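Local coordinates for protein fatty acid CoA ligase (Marinactinospora thermotolerans, PDB 6SQ8) that belongs to the AMP-binding (ANL) superfamily and binds adenosine monophosphate, at residues H57-L68 against I200-Q211. Residues are numbered along the deposited sequence; the frame is centred on the assembly and turned at random.
Sequences HANTWRAIALRL and IPLSDLGGELAQ. With EQ2 (1-ethanoyl-9~{H}-pyrido[3,4-b]indole-3-carboxylic acid), chain F.
The guanidinium of Arg-67 lies with one face on the first turn of helix 205-215, where the carbonyl carbon of Gly-207 sits beneath its centre and the backbone N of Glu-208 nearer its rim. At its edge, near the plane, is the carbonyl O of Leu-202, 2.8 Å from NH1 in a weak, bent hydrogen bond (127°). The chain leaves its helix with CG anti to the backbone N (chi1 -175°) and runs extended to NE, which carries the charged end across to the other helix. Gly-207, lacking a side chain, lets NH1 come to 3.4 Å from its CA. The amide of Gln-211 lies by the aliphatic part of Arg-67, NE2 3.4 Å from Arg-67 CD, its plane steeply turned from that of the guanidinium; Gln-211 OE1 bonds to Tyr-6 and its NE2 to Gln-71.

The amide of Asn-59 grips the chain at the start of the type I turn Pro-201 to Asp-204 with two bonds. ND2 donates to Ile-200 O (2.8 Å), which lies close to the amide plane, while OD1 receives Leu-202 N at 3.0 Å from above its carbonyl plane. Between these polar grips Leu-202 points its CD1 at Ile-64 CG1, 3.8 Å away, and at Ala-63 CB.

Leu-205, on helix 205-215, touches the ligand EQ2. The two helical segments cross at -82°, their axes 10.4 Å apart. Strand 219-222 meets Ile-64, Leu-202 and Ala-210, and helix 5-13 touches Leu-68 and Glu-208.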
ATOM      1  N   HIS A  57       8.048   6.760 -13.690  1.00 35.70           N
ATOM      2  CA  HIS A  57       6.922   7.360 -14.396  1.00 35.91           C
ATOM      3  C   HIS A  57       5.953   7.993 -13.408  1.00 35.13           C
ATOM      4  O   HIS A  57       6.018   7.758 -12.222  1.00 36.33           O
ATOM      5  CB  HIS A  57       6.191   6.302 -15.220  1.00 40.48           C
ATOM      6  CG  HIS A  57       5.771   5.123 -14.408  1.00 42.88           C
ATOM      7  ND1 HIS A  57       6.403   3.902 -14.514  1.00 45.06           N
ATOM      8  CD2 HIS A  57       4.836   4.985 -13.446  1.00 42.19           C
ATOM      9  CE1 HIS A  57       5.844   3.053 -13.685  1.00 44.08           C
ATOM     10  NE2 HIS A  57       4.898   3.700 -13.006  1.00 44.12           N
ATOM     11  N   ALA A  58       5.037   8.784 -13.951  1.00 37.97           N
ATOM     12  CA  ALA A  58       3.916   9.335 -13.215  1.00 38.38           C
ATOM     13  C   ALA A  58       2.718   8.382 -13.370  1.00 36.48           C
ATOM     14  O   ALA A  58       2.872   7.272 -13.847  1.00 36.69           O
ATOM     15  CB  ALA A  58       3.627  10.715 -13.755  1.00 40.20           C
ATOM     16  N   ASN A  59       1.524   8.816 -12.957  1.00 33.78           N
ATOM     17  CA  ASN A  59       0.318   8.026 -13.125  1.00 32.25           C
ATOM     18  C   ASN A  59      -0.253   8.300 -14.513  1.00 31.43           C
ATOM     19  O   ASN A  59      -1.210   9.041 -14.639  1.00 37.11           O
ATOM     20  CB  ASN A  59      -0.717   8.299 -12.032  1.00 32.43           C
ATOM     21  CG  ASN A  59      -0.417   7.576 -10.734  1.00 33.05           C
ATOM     22  OD1 ASN A  59       0.748   7.268 -10.447  1.00 30.14           O
ATOM     23  ND2 ASN A  59      -1.463   7.296  -9.963  1.00 27.72           N
ATOM     24  N   THR A  60       0.333   7.669 -15.537  1.00 31.99           N
ATOM     25  CA  THR A  60      -0.074   7.824 -16.958  1.00 32.68           C
ATOM     26  C   THR A  60      -0.531   6.475 -17.520  1.00 30.93           C
ATOM     27  O   THR A  60      -0.094   5.436 -17.053  1.00 31.79           O
ATOM     28  CB  THR A  60       1.089   8.327 -17.814  1.00 32.52           C
ATOM     29  OG1 THR A  60       2.015   7.250 -17.985  1.00 33.81           O
ATOM     30  CG2 THR A  60       1.792   9.507 -17.182  1.00 33.11           C
ATOM     31  N   TRP A  61      -1.366   6.498 -18.557  1.00 29.89           N
ATOM     32  CA  TRP A  61      -1.897   5.268 -19.096  1.00 30.47           C
ATOM     33  C   TRP A  61      -0.800   4.441 -19.771  1.00 30.15           C
ATOM     34  O   TRP A  61      -0.880   3.220 -19.822  1.00 30.08           O
ATOM     35  CB  TRP A  61      -3.058   5.552 -20.042  1.00 33.55           C
ATOM     36  CG  TRP A  61      -2.689   6.115 -21.378  1.00 34.53           C
ATOM     37  CD1 TRP A  61      -2.702   7.426 -21.746  1.00 36.90           C
ATOM     38  CD2 TRP A  61      -2.338   5.376 -22.552  1.00 37.72           C
ATOM     39  NE1 TRP A  61      -2.374   7.557 -23.067  1.00 36.82           N
ATOM     40  CE2 TRP A  61      -2.147   6.315 -23.587  1.00 38.78           C
ATOM     41  CE3 TRP A  61      -2.153   4.017 -22.834  1.00 40.05           C
ATOM     42  CZ2 TRP A  61      -1.771   5.937 -24.874  1.00 38.63           C
ATOM     43  CZ3 TRP A  61      -1.780   3.644 -24.110  1.00 39.21           C
ATOM     44  CH2 TRP A  61      -1.597   4.594 -25.113  1.00 37.34           C
ATOM     45  N   ARG A  62       0.231   5.101 -20.283  1.00 31.42           N
ATOM     46  CA  ARG A  62       1.325   4.385 -20.927  1.00 31.45           C
ATOM     47  C   ARG A  62       2.123   3.596 -19.881  1.00 28.39           C
ATOM     48  O   ARG A  62       2.686   2.557 -20.187  1.00 31.02           O
ATOM     49  CB  ARG A  62       2.226   5.329 -21.728  1.00 34.10           C
ATOM     50  CG  ARG A  62       1.668   5.694 -23.101  1.00 36.23           C
ATOM     51  CD  ARG A  62       2.637   6.600 -23.860  1.00 36.05           C
ATOM     52  NE  ARG A  62       2.109   7.017 -25.159  1.00 33.08           N
ATOM     53  CZ  ARG A  62       1.182   7.960 -25.319  1.00 31.52           C
ATOM     54  NH1 ARG A  62       0.690   8.613 -24.282  1.00 29.01           N
ATOM     55  NH2 ARG A  62       0.719   8.229 -26.524  1.00 35.60           N
ATOM     56  N   ALA A  63       2.154   4.077 -18.645  1.00 26.19           N
ATOM     57  CA  ALA A  63       2.902   3.398 -17.590  1.00 27.86           C
ATOM     58  C   ALA A  63       2.224   2.074 -17.210  1.00 26.76           C
ATOM     59  O   ALA A  63       2.886   1.153 -16.700  1.00 26.05           O
ATOM     60  CB  ALA A  63       3.070   4.304 -16.390  1.00 28.83           C
ATOM     61  N   ILE A  64       0.906   2.011 -17.423  1.00 27.52           N
ATOM     62  CA  ILE A  64       0.107   0.805 -17.228  1.00 29.05           C
ATOM     63  C   ILE A  64       0.569  -0.261 -18.237  1.00 30.21           C
ATOM     64  O   ILE A  64       0.814  -1.445 -17.851  1.00 31.60           O
ATOM     65  CB  ILE A  64      -1.406   1.112 -17.347  1.00 26.61           C
ATOM     66  CG1 ILE A  64      -1.895   1.983 -16.193  1.00 27.58           C
ATOM     67  CG2 ILE A  64      -2.219  -0.163 -17.454  1.00 26.53           C
ATOM     68  CD1 ILE A  64      -3.352   2.345 -16.272  1.00 28.71           C
ATOM     69  N   ALA A  65       0.676   0.169 -19.509  1.00 28.62           N
ATOM     70  CA  ALA A  65       1.154  -0.640 -20.628  1.00 25.88           C
ATOM     71  C   ALA A  65       2.588  -1.106 -20.370  1.00 26.19           C
ATOM     72  O   ALA A  65       2.932  -2.245 -20.685  1.00 27.33           O
ATOM     73  CB  ALA A  65       1.063   0.146 -21.910  1.00 23.94           C
ATOM     74  N   LEU A  66       3.426  -0.218 -19.821  1.00 26.34           N
ATOM     75  CA  LEU A  66       4.843  -0.516 -19.667  1.00 27.39           C
ATOM     76  C   LEU A  66       5.010  -1.706 -18.715  1.00 27.26           C
ATOM     77  O   LEU A  66       5.793  -2.600 -18.988  1.00 28.61           O
ATOM     78  CB  LEU A  66       5.603   0.716 -19.162  1.00 27.23           C
ATOM     79  CG  LEU A  66       7.084   0.494 -18.836  1.00 26.69           C
ATOM     80  CD1 LEU A  66       7.825   0.025 -20.067  1.00 26.42           C
ATOM     81  CD2 LEU A  66       7.741   1.745 -18.281  1.00 26.10           C
ATOM     82  N   ARG A  67       4.278  -1.695 -17.596  1.00 29.05           N
ATOM     83  CA  ARG A  67       4.432  -2.736 -16.569  1.00 30.53           C
ATOM     84  C   ARG A  67       4.066  -4.088 -17.189  1.00 30.81           C
ATOM     85  O   ARG A  67       4.780  -5.087 -17.027  1.00 31.76           O
ATOM     86  CB  ARG A  67       3.560  -2.437 -15.349  1.00 33.05           C
ATOM     87  CG  ARG A  67       3.728  -3.386 -14.160  1.00 33.75           C
ATOM     88  CD  ARG A  67       2.523  -3.309 -13.232  1.00 37.72           C
ATOM     89  NE  ARG A  67       2.763  -3.649 -11.832  1.00 39.10           N
ATOM     90  CZ  ARG A  67       2.871  -2.766 -10.845  1.00 37.14           C
ATOM     91  NH1 ARG A  67       2.988  -1.481 -11.133  1.00 40.38           N
ATOM     92  NH2 ARG A  67       2.860  -3.170  -9.584  1.00 36.82           N
ATOM     93  N   LEU A  68       2.954  -4.078 -17.923  1.00 30.61           N
ATOM     94  CA  LEU A  68       2.389  -5.244 -18.527  1.00 32.75           C
ATOM     95  C   LEU A  68       3.364  -5.779 -19.584  1.00 34.90           C
ATOM     96  O   LEU A  68       3.566  -6.986 -19.692  1.00 39.62           O
ATOM     97  CB  LEU A  68       1.033  -4.840 -19.116  1.00 32.61           C
ATOM     98  CG  LEU A  68       0.058  -5.965 -19.433  1.00 34.53           C
ATOM     99  CD1 LEU A  68       0.105  -7.065 -18.389  1.00 36.21           C
ATOM    100  CD2 LEU A  68      -1.348  -5.416 -19.566  1.00 35.49           C
ATOM    101  N   ILE A 200      -3.316   6.676  -6.147  1.00 24.63           N
ATOM    102  CA  ILE A 200      -2.066   6.268  -5.537  1.00 25.56           C
ATOM    103  C   ILE A 200      -1.077   5.941  -6.649  1.00 26.43           C
ATOM    104  O   ILE A 200      -1.485   5.635  -7.753  1.00 27.31           O
ATOM    105  CB  ILE A 200      -2.254   5.092  -4.561  1.00 26.40           C
ATOM    106  CG1 ILE A 200      -2.733   3.820  -5.260  1.00 27.73           C
ATOM    107  CG2 ILE A 200      -3.172   5.487  -3.426  1.00 26.52           C
ATOM    108  CD1 ILE A 200      -3.030   2.674  -4.314  1.00 28.48           C
ATOM    109  N   PRO A 201       0.248   5.999  -6.406  1.00 28.48           N
ATOM    110  CA  PRO A 201       1.224   5.842  -7.475  1.00 29.55           C
ATOM    111  C   PRO A 201       1.133   4.466  -8.149  1.00 33.72           C
ATOM    112  O   PRO A 201       0.977   3.452  -7.459  1.00 38.45           O
ATOM    113  CB  PRO A 201       2.577   5.974  -6.753  1.00 29.15           C
ATOM    114  CG  PRO A 201       2.261   6.715  -5.484  1.00 28.28           C
ATOM    115  CD  PRO A 201       0.887   6.224  -5.101  1.00 29.18           C
ATOM    116  N   LEU A 202       1.257   4.455  -9.490  1.00 34.03           N
ATOM    117  CA  LEU A 202       1.254   3.238 -10.299  1.00 32.15           C
ATOM    118  C   LEU A 202       2.513   2.394 -10.053  1.00 33.18           C
ATOM    119  O   LEU A 202       2.570   1.244 -10.495  1.00 37.47           O
ATOM    120  CB  LEU A 202       1.154   3.625 -11.773  1.00 32.80           C
ATOM    121  CG  LEU A 202      -0.237   4.036 -12.262  1.00 33.67           C
ATOM    122  CD1 LEU A 202      -0.205   4.373 -13.766  1.00 31.09           C
ATOM    123  CD2 LEU A 202      -1.275   2.948 -11.964  1.00 32.31           C
ATOM    124  N   SER A 203       3.516   2.953  -9.369  1.00 31.14           N
ATOM    125  CA  SER A 203       4.764   2.251  -9.107  1.00 31.35           C
ATOM    126  C   SER A 203       4.589   1.103  -8.093  1.00 33.80           C
ATOM    127  O   SER A 203       5.416   0.190  -8.079  1.00 35.59           O
ATOM    128  CB  SER A 203       5.812   3.214  -8.636  1.00 30.30           C
ATOM    129  OG  SER A 203       5.388   3.871  -7.453  1.00 27.69           O
ATOM    130  N   ASP A 204       3.546   1.142  -7.240  1.00 34.58           N
ATOM    131  CA  ASP A 204       3.332   0.097  -6.200  1.00 32.93           C
ATOM    132  C   ASP A 204       1.893  -0.430  -6.270  1.00 29.47           C
ATOM    133  O   ASP A 204       1.455  -0.830  -7.331  1.00 29.16           O
ATOM    134  CB  ASP A 204       3.774   0.613  -4.832  1.00 37.11           C
ATOM    135  CG  ASP A 204       5.250   0.969  -4.816  1.00 38.39           C
ATOM    136  OD1 ASP A 204       6.075   0.047  -4.731  1.00 36.65           O
ATOM    137  OD2 ASP A 204       5.559   2.175  -4.911  1.00 41.51           O
ATOM    138  N   LEU A 205       1.175  -0.461  -5.148  1.00 28.17           N
ATOM    139  CA  LEU A 205      -0.132  -1.103  -5.108  1.00 28.19           C
ATOM    140  C   LEU A 205      -1.038  -0.565  -6.222  1.00 27.91           C
ATOM    141  O   LEU A 205      -1.784  -1.320  -6.834  1.00 26.22           O
ATOM    142  CB  LEU A 205      -0.788  -0.894  -3.747  1.00 28.38           C
ATOM    143  CG  LEU A 205      -2.208  -1.436  -3.622  1.00 28.86           C
ATOM    144  CD1 LEU A 205      -2.230  -2.928  -3.904  1.00 28.78           C
ATOM    145  CD2 LEU A 205      -2.772  -1.144  -2.234  1.00 31.32           C
ATOM    146  N   GLY A 206      -0.956   0.739  -6.489  1.00 29.33           N
ATOM    147  CA  GLY A 206      -1.751   1.376  -7.555  1.00 28.84           C
ATOM    148  C   GLY A 206      -1.679   0.624  -8.872  1.00 29.16           C
ATOM    149  O   GLY A 206      -2.685   0.421  -9.538  1.00 30.08           O
ATOM    150  N   GLY A 207      -0.463   0.220  -9.243  1.00 30.59           N
ATOM    151  CA  GLY A 207      -0.208  -0.473 -10.485  1.00 31.36           C
ATOM    152  C   GLY A 207      -0.780  -1.885 -10.515  1.00 33.46           C
ATOM    153  O   GLY A 207      -1.174  -2.350 -11.596  1.00 38.85           O
ATOM    154  N   GLU A 208      -0.793  -2.575  -9.360  1.00 32.97           N
ATOM    155  CA  GLU A 208      -1.404  -3.892  -9.243  1.00 32.19           C
ATOM    156  C   GLU A 208      -2.931  -3.762  -9.336  1.00 29.80           C
ATOM    157  O   GLU A 208      -3.590  -4.598  -9.951  1.00 27.81           O
ATOM    158  CB  GLU A 208      -0.991  -4.605  -7.953  1.00 35.15           C
ATOM    159  CG  GLU A 208      -1.694  -5.953  -7.740  1.00 39.61           C
ATOM    160  CD  GLU A 208      -1.393  -7.033  -8.785  1.00 45.09           C
ATOM    161  OE1 GLU A 208      -0.241  -7.072  -9.312  1.00 44.01           O
ATOM    162  OE2 GLU A 208      -2.308  -7.853  -9.083  1.00 51.06           O
ATOM    163  N   LEU A 209      -3.494  -2.714  -8.729  1.00 28.86           N
ATOM    164  CA  LEU A 209      -4.935  -2.514  -8.772  1.00 30.19           C
ATOM    165  C   LEU A 209      -5.363  -2.226 -10.215  1.00 31.41           C
ATOM    166  O   LEU A 209      -6.456  -2.629 -10.631  1.00 33.93           O
ATOM    167  CB  LEU A 209      -5.354  -1.373  -7.839  1.00 30.88           C
ATOM    168  CG  LEU A 209      -5.200  -1.641  -6.341  1.00 30.33           C
ATOM    169  CD1 LEU A 209      -5.437  -0.381  -5.539  1.00 30.44           C
ATOM    170  CD2 LEU A 209      -6.132  -2.738  -5.867  1.00 31.70           C
ATOM    171  N   ALA A 210      -4.519  -1.515 -10.968  1.00 29.36           N
ATOM    172  CA  ALA A 210      -4.811  -1.234 -12.357  1.00 30.40           C
ATOM    173  C   ALA A 210      -4.894  -2.560 -13.128  1.00 30.07           C
ATOM    174  O   ALA A 210      -5.801  -2.763 -13.945  1.00 29.56           O
ATOM    175  CB  ALA A 210      -3.763  -0.315 -12.930  1.00 31.02           C
ATOM    176  N   GLN A 211      -3.946  -3.459 -12.847  1.00 28.51           N
ATOM    177  CA  GLN A 211      -3.906  -4.771 -13.513  1.00 28.83           C
ATOM    178  C   GLN A 211      -5.142  -5.599 -13.133  1.00 28.24           C
ATOM    179  O   GLN A 211      -5.765  -6.192 -14.014  1.00 28.09           O
ATOM    180  CB  GLN A 211      -2.590  -5.490 -13.216  1.00 29.26           C
ATOM    181  CG  GLN A 211      -1.439  -4.934 -14.042  1.00 31.57           C
ATOM    182  CD  GLN A 211      -0.159  -5.723 -13.959  1.00 32.50           C
ATOM    183  OE1 GLN A 211       0.106  -6.447 -12.991  1.00 33.18           O
ATOM    184  NE2 GLN A 211       0.673  -5.523 -14.969  1.00 32.29           N
TER
HETATM  185  C1  EQ2 F 501      -4.014  -4.053   0.651  1.00 40.92           C
HETATM  186  C2  EQ2 F 501      -3.040  -3.093   1.241  1.00 40.14           C
HETATM  187  O1  EQ2 F 501      -3.456  -2.141   1.875  1.00 45.09           O
HETATM  188  C3  EQ2 F 501      -1.566  -3.279   0.999  1.00 37.28           C
HETATM  189  N1  EQ2 F 501      -0.737  -2.617   1.816  1.00 36.34           N
HETATM  190  C4  EQ2 F 501       0.592  -2.712   1.649  1.00 41.21           C
HETATM  191  C5  EQ2 F 501       1.472  -1.904   2.578  1.00 42.52           C
HETATM  192  O2  EQ2 F 501       0.924  -1.245   3.486  1.00 40.44           O
HETATM  193  O3  EQ2 F 501       2.689  -1.931   2.324  1.00 45.79           O
HETATM  194  C6  EQ2 F 501       1.164  -3.477   0.640  1.00 39.41           C
HETATM  195  C7  EQ2 F 501       0.336  -4.175  -0.218  1.00 36.72           C
HETATM  196  C8  EQ2 F 501       0.550  -5.058  -1.334  1.00 36.23           C
HETATM  197  C9  EQ2 F 501       1.672  -5.552  -1.994  1.00 36.16           C
HETATM  198  C10 EQ2 F 501       1.498  -6.412  -3.057  1.00 34.88           C
HETATM  199  C11 EQ2 F 501       0.223  -6.786  -3.476  1.00 34.20           C
HETATM  200  C12 EQ2 F 501      -0.906  -6.330  -2.841  1.00 36.41           C
HETATM  201  C13 EQ2 F 501      -0.727  -5.460  -1.768  1.00 38.35           C
HETATM  202  N2  EQ2 F 501      -1.681  -4.853  -0.973  1.00 39.61           N
HETATM  203  C14 EQ2 F 501      -1.058  -4.079  -0.037  1.00 36.90           C